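PDB 4IGJ: maleylacetoacetate isomerase from Anaeromyxobacter dehalogenans, which probably catalyses the glutathione-dependent cis-trans isomerisation of maleylacetoacetate to fumarylacetoacetate, as in other zeta-class glutathione transferases. Local coordinates for residues R152-L163 and Q193-G201. Residues are numbered along the deposited sequence; the frame is centred on the assembly and turned at random.
Sequences REWARFFIARGL and QLYNARRFG. With SO4 (sulfate ion), chain C.
Gln-193 lays its amide nitrogen NE2 against Ile-159 CG1 at 3.8 Å; CG anti to the backbone N (chi1 -171°) and a bend at chi2 bring the amide there, and NE2 donates to Gln-135 OE1, which satisfies this buried polar end. One residue on, Leu-194 sends CD2 to Leu-163 CD1, two branched tips meeting obliquely beside helix 208-218. Asn-196 ND2 hydrogen-bonds Gln-135 OE1 and, weakly, O2 of a sulfate probably from the crystallisation liquor. Ala-197 suits the close approach of the backbones: its small CB sits 3.8 Å from Ile-159 CG2 and also touches Leu-163 CD1. Helices 150-171 and 185-199 belong to the all-helical C-terminal domain of the glutathione transferase fold; the axes of 152-163 and 193-199 come within 10.1 Å, antiparallel but well inclined. Phe-200, where the helix ends, puts its broad ring against helix 150-171: Ala-155 CB stands 3.7 Å from the ring centroid, squarely over one face in a CH-pi contact, while Ile-159 CD1 meets Phe-200 CD2 at 3.5 Å. One face of the Arg-152 guanidinium lies over Phe-200 CD1, offset toward the rim, the planes inclined 45°. Arg-156, bent at chi3, curls round the carbonyl and donates NH1 to Phe-200 O (2.9 Å, 166°), the oxygen lying in the guanidinium plane. Gly-201 is the C-prime residue of a Schellman motif, its positive phi easiest for glycine, and its N bonds Arg-198 O.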
# COMPACT_ATOMS: atom_id res chain seq x y z
N ARG A 152 15.33 -11.66 -11.25
CA ARG A 152 14.79 -10.93 -12.39
C ARG A 152 13.59 -11.63 -13.04
O ARG A 152 12.66 -10.96 -13.52
CB ARG A 152 15.91 -10.61 -13.38
CG ARG A 152 17.06 -9.87 -12.70
CD ARG A 152 18.15 -9.41 -13.67
NE ARG A 152 17.68 -8.38 -14.59
CZ ARG A 152 17.57 -7.09 -14.29
NH1 ARG A 152 17.88 -6.66 -13.07
NH2 ARG A 152 17.15 -6.22 -15.19
N GLU A 153 13.58 -12.96 -13.03
CA GLU A 153 12.43 -13.71 -13.52
C GLU A 153 11.23 -13.45 -12.61
O GLU A 153 10.12 -13.23 -13.07
CB GLU A 153 12.76 -15.21 -13.59
CG GLU A 153 11.67 -16.07 -14.22
CD GLU A 153 12.09 -17.53 -14.38
OE1 GLU A 153 13.31 -17.81 -14.39
OE2 GLU A 153 11.19 -18.39 -14.48
N TRP A 154 11.49 -13.48 -11.30
CA TRP A 154 10.50 -13.20 -10.27
C TRP A 154 9.92 -11.81 -10.43
O TRP A 154 8.71 -11.63 -10.41
CB TRP A 154 11.16 -13.36 -8.91
CG TRP A 154 10.39 -12.93 -7.69
CD1 TRP A 154 10.19 -11.65 -7.24
CD2 TRP A 154 9.80 -13.79 -6.71
NE1 TRP A 154 9.48 -11.67 -6.06
CE2 TRP A 154 9.23 -12.97 -5.72
CE3 TRP A 154 9.69 -15.18 -6.59
CZ2 TRP A 154 8.56 -13.50 -4.62
CZ3 TRP A 154 9.01 -15.70 -5.50
CH2 TRP A 154 8.45 -14.86 -4.53
N ALA A 155 10.80 -10.82 -10.58
CA ALA A 155 10.35 -9.45 -10.76
C ALA A 155 9.47 -9.33 -11.99
O ALA A 155 8.42 -8.69 -11.95
CB ALA A 155 11.54 -8.50 -10.85
N ARG A 156 9.88 -9.93 -13.11
CA ARG A 156 9.06 -9.88 -14.31
C ARG A 156 7.70 -10.54 -14.10
O ARG A 156 6.69 -10.05 -14.59
CB ARG A 156 9.78 -10.52 -15.50
CG ARG A 156 10.83 -9.63 -16.13
CD ARG A 156 11.42 -10.27 -17.41
NE ARG A 156 12.18 -11.49 -17.13
CZ ARG A 156 13.47 -11.50 -16.82
NH1 ARG A 156 14.16 -10.37 -16.75
NH2 ARG A 156 14.08 -12.65 -16.59
N PHE A 157 7.67 -11.64 -13.35
CA PHE A 157 6.41 -12.33 -13.10
C PHE A 157 5.44 -11.46 -12.31
O PHE A 157 4.28 -11.32 -12.69
CB PHE A 157 6.65 -13.65 -12.36
CG PHE A 157 5.38 -14.35 -11.97
CD1 PHE A 157 4.70 -15.15 -12.88
CD2 PHE A 157 4.84 -14.18 -10.70
CE1 PHE A 157 3.52 -15.78 -12.53
CE2 PHE A 157 3.66 -14.82 -10.34
CZ PHE A 157 3.00 -15.61 -11.25
N PHE A 158 5.93 -10.90 -11.21
CA PHE A 158 5.05 -10.14 -10.33
C PHE A 158 4.69 -8.77 -10.88
O PHE A 158 3.58 -8.29 -10.69
CB PHE A 158 5.63 -10.06 -8.91
CG PHE A 158 5.42 -11.32 -8.12
CD1 PHE A 158 4.16 -11.62 -7.61
CD2 PHE A 158 6.46 -12.20 -7.88
CE1 PHE A 158 3.95 -12.78 -6.89
CE2 PHE A 158 6.25 -13.36 -7.16
CZ PHE A 158 4.99 -13.65 -6.67
N ILE A 159 5.63 -8.13 -11.58
CA ILE A 159 5.30 -6.88 -12.23
C ILE A 159 4.26 -7.07 -13.34
O ILE A 159 3.30 -6.29 -13.42
CB ILE A 159 6.57 -6.19 -12.78
CG1 ILE A 159 7.48 -5.77 -11.61
CG2 ILE A 159 6.21 -5.00 -13.65
CD1 ILE A 159 8.85 -5.25 -12.03
N ALA A 160 4.42 -8.10 -14.16
CA ALA A 160 3.47 -8.40 -15.23
C ALA A 160 2.09 -8.65 -14.64
O ALA A 160 1.08 -8.15 -15.14
CB ALA A 160 3.93 -9.61 -16.05
N ARG A 161 2.05 -9.44 -13.57
CA ARG A 161 0.81 -9.73 -12.86
C ARG A 161 0.13 -8.44 -12.41
O ARG A 161 -1.08 -8.26 -12.61
CB ARG A 161 1.11 -10.62 -11.65
CG ARG A 161 -0.09 -10.88 -10.77
CD ARG A 161 0.15 -12.06 -9.85
NE ARG A 161 -1.10 -12.58 -9.32
CZ ARG A 161 -1.76 -13.59 -9.86
NH1 ARG A 161 -1.28 -14.21 -10.92
NH2 ARG A 161 -2.90 -14.00 -9.32
N GLY A 162 0.90 -7.55 -11.80
CA GLY A 162 0.40 -6.26 -11.37
C GLY A 162 -0.08 -5.36 -12.50
O GLY A 162 -1.13 -4.74 -12.40
N LEU A 163 0.68 -5.29 -13.58
CA LEU A 163 0.33 -4.42 -14.70
C LEU A 163 -0.91 -4.90 -15.45
O LEU A 163 -1.68 -4.10 -15.97
CB LEU A 163 1.51 -4.28 -15.67
CG LEU A 163 2.75 -3.56 -15.12
CD1 LEU A 163 3.77 -3.39 -16.23
CD2 LEU A 163 2.37 -2.20 -14.51
N GLN A 193 6.40 2.56 -11.84
CA GLN A 193 6.31 1.11 -11.94
C GLN A 193 6.60 0.66 -13.37
O GLN A 193 7.24 -0.38 -13.57
CB GLN A 193 4.95 0.60 -11.47
CG GLN A 193 4.87 -0.92 -11.36
CD GLN A 193 5.88 -1.46 -10.37
OE1 GLN A 193 5.69 -1.33 -9.16
NE2 GLN A 193 6.96 -2.05 -10.87
N LEU A 194 6.15 1.43 -14.36
CA LEU A 194 6.44 1.11 -15.76
C LEU A 194 7.93 1.25 -16.06
O LEU A 194 8.48 0.46 -16.81
CB LEU A 194 5.61 1.98 -16.71
CG LEU A 194 4.11 1.72 -16.72
CD1 LEU A 194 3.42 2.78 -17.55
CD2 LEU A 194 3.81 0.32 -17.25
N TYR A 195 8.58 2.24 -15.46
CA TYR A 195 10.02 2.38 -15.59
C TYR A 195 10.72 1.13 -15.04
O TYR A 195 11.66 0.62 -15.64
CB TYR A 195 10.48 3.64 -14.86
CG TYR A 195 11.98 3.85 -14.70
CD1 TYR A 195 12.67 4.74 -15.51
CD2 TYR A 195 12.69 3.21 -13.68
CE1 TYR A 195 14.04 4.95 -15.33
CE2 TYR A 195 14.04 3.41 -13.51
CZ TYR A 195 14.71 4.28 -14.33
OH TYR A 195 16.06 4.48 -14.13
N ASN A 196 10.25 0.62 -13.90
CA ASN A 196 10.86 -0.59 -13.35
C ASN A 196 10.60 -1.81 -14.22
O ASN A 196 11.47 -2.66 -14.37
CB ASN A 196 10.39 -0.81 -11.90
CG ASN A 196 11.11 0.08 -10.91
OD1 ASN A 196 11.88 0.96 -11.29
ND2 ASN A 196 10.84 -0.13 -9.63
N ALA A 197 9.41 -1.89 -14.82
CA ALA A 197 9.07 -2.95 -15.76
C ALA A 197 10.09 -2.98 -16.89
O ALA A 197 10.60 -4.04 -17.25
CB ALA A 197 7.67 -2.77 -16.32
N ARG A 198 10.39 -1.81 -17.45
CA ARG A 198 11.36 -1.71 -18.54
C ARG A 198 12.75 -2.13 -18.07
O ARG A 198 13.43 -2.89 -18.76
CB ARG A 198 11.38 -0.29 -19.13
CG ARG A 198 10.10 0.07 -19.86
CD ARG A 198 10.16 1.45 -20.48
NE ARG A 198 8.83 1.92 -20.85
CZ ARG A 198 8.11 2.78 -20.13
NH1 ARG A 198 8.62 3.31 -19.03
NH2 ARG A 198 6.90 3.14 -20.54
N ARG A 199 13.15 -1.67 -16.89
CA ARG A 199 14.43 -2.01 -16.29
C ARG A 199 14.63 -3.53 -16.29
O ARG A 199 15.72 -4.03 -16.60
CB ARG A 199 14.47 -1.48 -14.86
CG ARG A 199 15.79 -1.59 -14.14
CD ARG A 199 15.86 -0.50 -13.08
NE ARG A 199 17.11 -0.51 -12.33
CZ ARG A 199 17.31 -1.25 -11.24
NH1 ARG A 199 16.35 -2.04 -10.77
NH2 ARG A 199 18.48 -1.20 -10.62
N PHE A 200 13.56 -4.26 -15.98
CA PHE A 200 13.62 -5.71 -15.85
C PHE A 200 13.36 -6.43 -17.17
O PHE A 200 13.26 -7.65 -17.20
CB PHE A 200 12.62 -6.18 -14.78
CG PHE A 200 13.05 -5.87 -13.38
CD1 PHE A 200 14.21 -6.43 -12.86
CD2 PHE A 200 12.30 -5.04 -12.57
CE1 PHE A 200 14.62 -6.15 -11.57
CE2 PHE A 200 12.70 -4.74 -11.27
CZ PHE A 200 13.86 -5.30 -10.77
N GLY A 201 13.25 -5.67 -18.25
CA GLY A 201 13.08 -6.24 -19.57
C GLY A 201 11.71 -6.85 -19.80
O GLY A 201 11.56 -7.75 -20.64
S SO4 C . 12.50 0.11 -6.42
O1 SO4 C . 13.06 -0.69 -7.50
O2 SO4 C . 11.06 -0.08 -6.39
O3 SO4 C . 12.83 1.50 -6.68
O4 SO4 C . 13.10 -0.29 -5.16